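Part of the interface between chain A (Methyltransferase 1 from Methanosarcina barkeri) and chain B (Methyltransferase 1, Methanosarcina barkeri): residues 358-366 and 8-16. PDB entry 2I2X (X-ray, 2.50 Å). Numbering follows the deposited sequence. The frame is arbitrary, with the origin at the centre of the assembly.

Chain A 358-366: LSDRYRDPQ
Chain B 8-16: SLKKVLTRY

Where a helix ends, its last carbonyls and the turn that follows expose polar backbone atoms that a partner chain can use, and the contact between these two stretches of methyltransferase 1 is a worked example. Chain A leaves one helix, turns through A:Tyr362 and A:Arg363, and enters another helix at A:Pro365; chain B finishes a helix at B:Val12 (-85/-37; t) and continues in extended form from B:Leu13 to B:Arg15. From first CA to last, the stretches run in broadly the same direction. The nearest CA pairs set the register: A:Ser359 CA to B:Val12 CA at 7.8 Å, A:Tyr362 CA to B:Leu9 CA at 7.7 Å, and A:Arg363 CA to B:Arg15 CA at 6.5 Å. Together the stretches bury 395 Å².

A:Leu358 (phi/psi -59/-35) barely participates. A:Ser359 (-40/-46) points its CA-to-CB bond away and offers backbone instead: its O packs 3.8 Å from CD2 of B:Leu13. A:Asp360 (-117/-9; chi1 m) makes no direct contact but prepares one, since its OD1 forms a salt bridge with A:Arg363 NE at 2.9 Å, while its backbone O accepts from A:Arg363 N, also at 2.9 Å. A:Arg361 (-44/-36; t, t, m) leads its side-chain end away from chain B.

A:Tyr362 (-105/0; chi1 m, chi2 -71°) points toward the partner. Its CB lies 3.7 Å from CD2 of B:Leu9 and 4.4 Å from CD2 of B:Leu13, so the two leucines, four residues apart, give it an apolar seat. B:Leu9 (-54/-47; t, t) is helical, whereas B:Leu13 (-146/173; p, p) is the first residue to leave helical phi/psi. B:Leu13 has 75 Å² covered, the largest area of any residue here, and its branched side chain fills the space beside the chain A turn, with CD2 3.6 Å from A:Arg363 N.

A:Arg363 (-63/-35) has chi1 between wells at -149°, then t and m, with chi4 at -81°. Although its CB is directed away overall, its guanidinium turns one face to B:Leu13 CB, with NH1 3.8 Å from that atom. The salt bridge to A:Asp360 helps hold this pose, and a water completes it, accepting from A:Arg363 NH2 at 2.8 Å and donating to B:Val12 O at 2.6 Å. Thus one arginine combines apolar packing with polar contacts.

A second arginine, B:Arg15 (-79/88; m, t, p, chi4 -119°), reaches back to chain A. Its CD passes 3.5 Å from A:Tyr362 O, its NE donates to A:Arg363 O at 2.7 Å, and its NH2 makes a salt bridge with OD2 of A:Asp364 at 3.0 Å. Both acceptors lie near the guanidinium plane, where the N-H groups point, although the bonds are bent (134° and 143°). A:Asp364 (-172/151; chi1 t, chi2 -99°) is the N-cap: its OD1 accepts from A:Gln366 N at 3.0 Å, leaving OD2 for the arginine. A:Pro365 (-61/-28), with C-gamma endo pucker, suits the helix start and sets CD over one guanidinium face, 3.9 Å from B:Arg15 NH2. A:Gln366 (-61/-28; m, t) stays out of reach.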

# COMPACT_ATOMS: atom_id res chain seq x y z
N LEU A 358 -17.97 -12.29 -10.12
CA LEU A 358 -19.25 -11.54 -10.05
C LEU A 358 -19.11 -10.12 -9.46
O LEU A 358 -19.82 -9.17 -9.88
CB LEU A 358 -20.34 -12.34 -9.29
CG LEU A 358 -21.73 -11.71 -9.24
CD1 LEU A 358 -22.26 -11.41 -10.65
CD2 LEU A 358 -22.72 -12.59 -8.46
N SER A 359 -18.20 -9.99 -8.50
CA SER A 359 -17.79 -8.70 -7.92
C SER A 359 -17.66 -7.58 -8.95
O SER A 359 -18.13 -6.45 -8.76
CB SER A 359 -16.44 -8.89 -7.21
OG SER A 359 -15.84 -7.64 -6.89
N ASP A 360 -17.00 -7.89 -10.05
CA ASP A 360 -16.62 -6.87 -11.00
C ASP A 360 -17.27 -7.04 -12.36
O ASP A 360 -17.16 -6.13 -13.18
CB ASP A 360 -15.10 -6.86 -11.16
CG ASP A 360 -14.38 -6.49 -9.87
OD1 ASP A 360 -14.98 -5.76 -9.07
OD2 ASP A 360 -13.21 -6.89 -9.67
N ARG A 361 -17.94 -8.17 -12.61
CA ARG A 361 -18.56 -8.41 -13.91
C ARG A 361 -19.32 -7.19 -14.46
O ARG A 361 -19.30 -6.96 -15.70
CB ARG A 361 -19.47 -9.69 -13.93
CG ARG A 361 -20.42 -9.75 -15.18
CD ARG A 361 -21.36 -10.98 -15.29
NE ARG A 361 -20.49 -12.08 -15.55
CZ ARG A 361 -20.48 -12.89 -16.60
NH1 ARG A 361 -21.40 -12.83 -17.55
NH2 ARG A 361 -19.53 -13.81 -16.62
N TYR A 362 -19.98 -6.41 -13.58
CA TYR A 362 -20.84 -5.31 -14.06
C TYR A 362 -20.23 -3.92 -13.89
O TYR A 362 -20.84 -2.89 -14.27
CB TYR A 362 -22.27 -5.40 -13.46
CG TYR A 362 -22.99 -6.67 -13.87
CD1 TYR A 362 -23.45 -6.87 -15.19
CD2 TYR A 362 -23.19 -7.71 -12.95
CE1 TYR A 362 -24.09 -8.06 -15.57
CE2 TYR A 362 -23.82 -8.90 -13.31
CZ TYR A 362 -24.28 -9.06 -14.62
OH TYR A 362 -24.91 -10.24 -14.96
N ARG A 363 -19.02 -3.89 -13.35
CA ARG A 363 -18.35 -2.64 -13.12
C ARG A 363 -18.06 -1.86 -14.40
O ARG A 363 -18.12 -0.63 -14.36
CB ARG A 363 -17.06 -2.86 -12.33
CG ARG A 363 -16.66 -1.69 -11.39
CD ARG A 363 -15.47 -2.12 -10.52
NE ARG A 363 -15.97 -3.02 -9.49
CZ ARG A 363 -16.57 -2.61 -8.37
NH1 ARG A 363 -16.75 -1.31 -8.10
NH2 ARG A 363 -17.02 -3.52 -7.54
N ASP A 364 -17.75 -2.55 -15.51
CA ASP A 364 -17.23 -1.90 -16.73
C ASP A 364 -17.15 -2.93 -17.85
O ASP A 364 -16.97 -4.12 -17.58
CB ASP A 364 -15.82 -1.39 -16.47
CG ASP A 364 -15.38 -0.32 -17.46
OD1 ASP A 364 -14.66 -0.68 -18.41
OD2 ASP A 364 -15.76 0.87 -17.29
N PRO A 365 -17.29 -2.50 -19.13
CA PRO A 365 -17.13 -3.50 -20.18
C PRO A 365 -15.75 -4.14 -20.19
O PRO A 365 -15.62 -5.30 -20.61
CB PRO A 365 -17.40 -2.71 -21.48
CG PRO A 365 -17.23 -1.30 -21.12
CD PRO A 365 -17.65 -1.17 -19.70
N GLN A 366 -14.74 -3.42 -19.73
CA GLN A 366 -13.38 -3.99 -19.64
C GLN A 366 -13.34 -5.19 -18.69
O GLN A 366 -12.53 -6.10 -18.86
CB GLN A 366 -12.37 -2.94 -19.18
CG GLN A 366 -12.19 -1.82 -20.17
CD GLN A 366 -11.20 -0.78 -19.70
OE1 GLN A 366 -9.98 -0.93 -19.89
NE2 GLN A 366 -11.70 0.31 -19.13
N SER B 8 -29.64 -6.67 -6.20
CA SER B 8 -28.28 -6.90 -5.67
C SER B 8 -27.20 -6.12 -6.43
O SER B 8 -26.37 -5.43 -5.81
CB SER B 8 -27.91 -8.38 -5.70
OG SER B 8 -28.58 -9.13 -4.71
N LEU B 9 -27.21 -6.18 -7.75
CA LEU B 9 -26.21 -5.41 -8.49
C LEU B 9 -26.25 -3.94 -8.06
O LEU B 9 -25.22 -3.30 -7.81
CB LEU B 9 -26.47 -5.51 -9.99
CG LEU B 9 -25.32 -5.26 -10.98
CD1 LEU B 9 -25.83 -4.73 -12.28
CD2 LEU B 9 -24.22 -4.38 -10.47
N LYS B 10 -27.45 -3.38 -7.99
CA LYS B 10 -27.61 -1.99 -7.63
C LYS B 10 -26.96 -1.70 -6.28
O LYS B 10 -26.42 -0.63 -6.11
CB LYS B 10 -29.09 -1.61 -7.63
CG LYS B 10 -29.36 -0.13 -7.52
CD LYS B 10 -30.87 0.08 -7.60
CE LYS B 10 -31.22 1.41 -8.23
NZ LYS B 10 -31.19 2.45 -7.20
N LYS B 11 -26.97 -2.65 -5.35
CA LYS B 11 -26.34 -2.43 -4.04
C LYS B 11 -24.82 -2.48 -4.06
O LYS B 11 -24.18 -1.81 -3.26
CB LYS B 11 -26.82 -3.43 -2.99
CG LYS B 11 -28.31 -3.38 -2.68
CD LYS B 11 -28.65 -4.26 -1.46
CE LYS B 11 -28.02 -3.67 -0.21
NZ LYS B 11 -27.97 -4.66 0.89
N VAL B 12 -24.25 -3.30 -4.94
CA VAL B 12 -22.82 -3.62 -4.88
C VAL B 12 -21.90 -2.60 -5.57
O VAL B 12 -20.80 -2.35 -5.10
CB VAL B 12 -22.57 -5.07 -5.40
CG1 VAL B 12 -21.08 -5.33 -5.61
CG2 VAL B 12 -23.19 -6.11 -4.44
N LEU B 13 -22.33 -2.03 -6.69
CA LEU B 13 -21.53 -1.00 -7.32
C LEU B 13 -22.46 0.05 -7.97
O LEU B 13 -23.68 -0.14 -8.02
CB LEU B 13 -20.57 -1.65 -8.34
CG LEU B 13 -21.21 -2.41 -9.51
CD1 LEU B 13 -21.61 -1.50 -10.72
CD2 LEU B 13 -20.33 -3.55 -10.00
N THR B 14 -21.88 1.14 -8.46
CA THR B 14 -22.61 2.12 -9.24
C THR B 14 -21.71 2.62 -10.37
O THR B 14 -20.66 3.19 -10.10
CB THR B 14 -22.99 3.34 -8.35
OG1 THR B 14 -23.90 2.91 -7.36
CG2 THR B 14 -23.69 4.45 -9.16
N ARG B 15 -22.13 2.45 -11.62
CA ARG B 15 -21.41 3.10 -12.73
C ARG B 15 -21.87 4.54 -12.75
O ARG B 15 -22.81 4.91 -13.46
CB ARG B 15 -21.63 2.39 -14.09
CG ARG B 15 -21.16 0.90 -14.09
CD ARG B 15 -20.84 0.37 -15.48
NE ARG B 15 -19.62 0.90 -16.08
CZ ARG B 15 -19.59 1.60 -17.21
NH1 ARG B 15 -20.72 1.85 -17.85
NH2 ARG B 15 -18.43 2.07 -17.69
N TYR B 16 -21.18 5.36 -11.97
CA TYR B 16 -21.57 6.74 -11.72
C TYR B 16 -21.70 7.57 -12.99
O TYR B 16 -22.35 8.62 -12.98
CB TYR B 16 -20.60 7.40 -10.75
CG TYR B 16 -20.73 6.95 -9.31
CD1 TYR B 16 -21.68 7.53 -8.46
CD2 TYR B 16 -19.88 5.98 -8.78
CE1 TYR B 16 -21.79 7.14 -7.10
CE2 TYR B 16 -19.99 5.58 -7.43
CZ TYR B 16 -20.95 6.17 -6.60
OH TYR B 16 -21.06 5.77 -5.28
O HOH W 1 -18.27 -2.11 -5.42